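Local coordinates for putative O-Methyltransferase (Corynebacterium glutamicum, PDB 3DR5), which probably transfers a methyl group from S-adenosyl-L-methionine to a hydroxyl oxygen of an acceptor substrate that has not been identified, at residues 21-26 with 68-73. Sequence-based numbering, arbitrary orientation.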
loop_
_atom_site.group_PDB
_atom_site.type_symbol
_atom_site.label_atom_id
_atom_site.label_comp_id
_atom_site.label_asym_id
_atom_site.label_seq_id
_atom_site.Cartn_x
_atom_site.Cartn_y
_atom_site.Cartn_z
ATOM N N ALA A 21 11.680 -7.576 -18.588
ATOM C CA ALA A 21 12.658 -7.706 -17.522
ATOM C C ALA A 21 12.013 -8.354 -16.295
ATOM O O ALA A 21 12.631 -9.182 -15.631
ATOM C CB ALA A 21 13.232 -6.328 -17.163
ATOM N N VAL A 22 10.768 -7.984 -16.000
ATOM C CA VAL A 22 10.060 -8.542 -14.848
ATOM C C VAL A 22 9.687 -10.004 -15.070
ATOM O O VAL A 22 9.826 -10.833 -14.168
ATOM C CB VAL A 22 8.770 -7.739 -14.530
ATOM C CG1 VAL A 22 7.909 -8.512 -13.514
ATOM C CG2 VAL A 22 9.130 -6.361 -13.984
ATOM N N ALA A 23 9.211 -10.322 -16.270
ATOM C CA ALA A 23 8.828 -11.693 -16.588
ATOM C C ALA A 23 10.064 -12.599 -16.517
ATOM O O ALA A 23 9.982 -13.735 -16.069
ATOM C CB ALA A 23 8.206 -11.756 -17.983
ATOM N N ARG A 24 11.205 -12.087 -16.965
ATOM C CA ARG A 24 12.444 -12.849 -16.946
ATOM C C ARG A 24 12.837 -13.143 -15.492
ATOM O O ARG A 24 13.198 -14.278 -15.152
ATOM C CB ARG A 24 13.541 -12.052 -17.673
ATOM C CG ARG A 24 14.936 -12.642 -17.602
ATOM C CD ARG A 24 14.996 -14.056 -18.155
ATOM N NE ARG A 24 16.302 -14.322 -18.753
ATOM C CZ ARG A 24 16.920 -15.494 -18.706
ATOM N NH1 ARG A 24 16.349 -16.514 -18.083
ATOM N NH2 ARG A 24 18.109 -15.642 -19.274
ATOM N N ALA A 25 12.757 -12.126 -14.635
ATOM C CA ALA A 25 13.099 -12.289 -13.226
ATOM C C ALA A 25 12.155 -13.270 -12.520
ATOM O O ALA A 25 12.570 -13.986 -11.600
ATOM C CB ALA A 25 13.079 -10.931 -12.522
ATOM N N ARG A 26 10.895 -13.306 -12.950
ATOM C CA ARG A 26 9.908 -14.213 -12.365
ATOM C C ARG A 26 10.184 -15.642 -12.853
ATOM O O ARG A 26 9.985 -16.611 -12.120
ATOM C CB ARG A 26 8.494 -13.783 -12.770
ATOM C CG ARG A 26 7.390 -14.459 -11.973
ATOM C CD ARG A 26 6.065 -13.730 -12.158
ATOM N NE ARG A 26 5.990 -12.483 -11.398
ATOM C CZ ARG A 26 5.897 -12.427 -10.072
ATOM N NH1 ARG A 26 5.867 -13.550 -9.368
ATOM N NH2 ARG A 26 5.821 -11.253 -9.454
ATOM N N GLY A 68 16.300 -9.747 -7.520
ATOM C CA GLY A 68 16.131 -9.258 -8.871
ATOM C C GLY A 68 14.688 -8.935 -9.213
ATOM O O GLY A 68 14.396 -7.875 -9.780
ATOM N N LEU A 69 13.786 -9.850 -8.879
ATOM C CA LEU A 69 12.375 -9.648 -9.162
ATOM C C LEU A 69 11.868 -8.489 -8.295
ATOM O O LEU A 69 11.377 -7.487 -8.803
ATOM C CB LEU A 69 11.584 -10.934 -8.873
ATOM C CG LEU A 69 10.058 -10.822 -8.974
ATOM C CD1 LEU A 69 9.634 -10.547 -10.406
ATOM C CD2 LEU A 69 9.429 -12.106 -8.476
ATOM N N VAL A 70 11.999 -8.634 -6.984
ATOM C CA VAL A 70 11.579 -7.607 -6.035
ATOM C C VAL A 70 12.167 -6.228 -6.367
ATOM O O VAL A 70 11.439 -5.230 -6.387
ATOM C CB VAL A 70 11.995 -8.005 -4.595
ATOM C CG1 VAL A 70 11.812 -6.824 -3.631
ATOM C CG2 VAL A 70 11.167 -9.187 -4.136
ATOM N N GLY A 71 13.477 -6.199 -6.619
ATOM C CA GLY A 71 14.187 -4.970 -6.926
ATOM C C GLY A 71 13.677 -4.215 -8.131
ATOM O O GLY A 71 13.723 -2.982 -8.169
ATOM N N LEU A 72 13.218 -4.958 -9.131
ATOM C CA LEU A 72 12.699 -4.352 -10.346
ATOM C C LEU A 72 11.408 -3.587 -10.049
ATOM O O LEU A 72 11.158 -2.525 -10.625
ATOM C CB LEU A 72 12.458 -5.424 -11.424
ATOM C CG LEU A 72 13.736 -5.952 -12.107
ATOM C CD1 LEU A 72 13.386 -7.123 -13.027
ATOM C CD2 LEU A 72 14.398 -4.835 -12.919
ATOM N N TYR A 73 10.584 -4.127 -9.157
ATOM C CA TYR A 73 9.328 -3.467 -8.792
ATOM C C TYR A 73 9.623 -2.195 -8.010
ATOM O O TYR A 73 8.985 -1.174 -8.202
ATOM C CB TYR A 73 8.476 -4.392 -7.934
ATOM C CG TYR A 73 7.774 -5.461 -8.714
ATOM C CD1 TYR A 73 6.735 -5.137 -9.592
ATOM C CD2 TYR A 73 8.113 -6.803 -8.548
ATOM C CE1 TYR A 73 6.046 -6.127 -10.279
ATOM C CE2 TYR A 73 7.431 -7.805 -9.232
ATOM C CZ TYR A 73 6.402 -7.463 -10.087
ATOM O OH TYR A 73 5.703 -8.453 -10.725
#
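Start at Ala21 on helix 20-31: its carbonyl O lies 3.4 Å from Leu72 CD1, a van der Waals touch, while that oxygen is already spent on the helical bond from Ala25 N. One residue on, Val22 wedges between three partners. Its CG2 rests against Leu72 CB at 4.3 Å, and its CG1 lies 4.1 Å from Leu69 CD1 and 3.9 Å from Tyr73 CZ. Ala25 then brings the backbones closest together. Its CA-to-CB bond points toward the other helix, with CB 3.7 Å from Leu69 CA and 3.9 Å from Leu72 CD1, and so small a side chain, facing Gly68 as well, suits the spacing here: the axes of segments 21-26 and 68-73 approach to 8.8 Å and run roughly antiparallel, at 155°. Arg26 closes the patch: its guanidinium lays one face over Leu69 CD2, and NH2 donates a nearly straight 3.1 Å hydrogen bond to Tyr73 OH. The same NH2 also hydrogen-bonds Pro37 O, and Tyr73 OH hydrogen-bonds Glu39 OE1, so this polar edge ties in the loop leading into helix 39-51 and its first residue. Helix 67-77 follows strand 59-63, the first strand of the Rossmann-like methyltransferase sheet, and helix 20-31 packs against helix 67-77, consistent with the N-terminal helices added to the Rossmann-like core in this O-methyltransferase family.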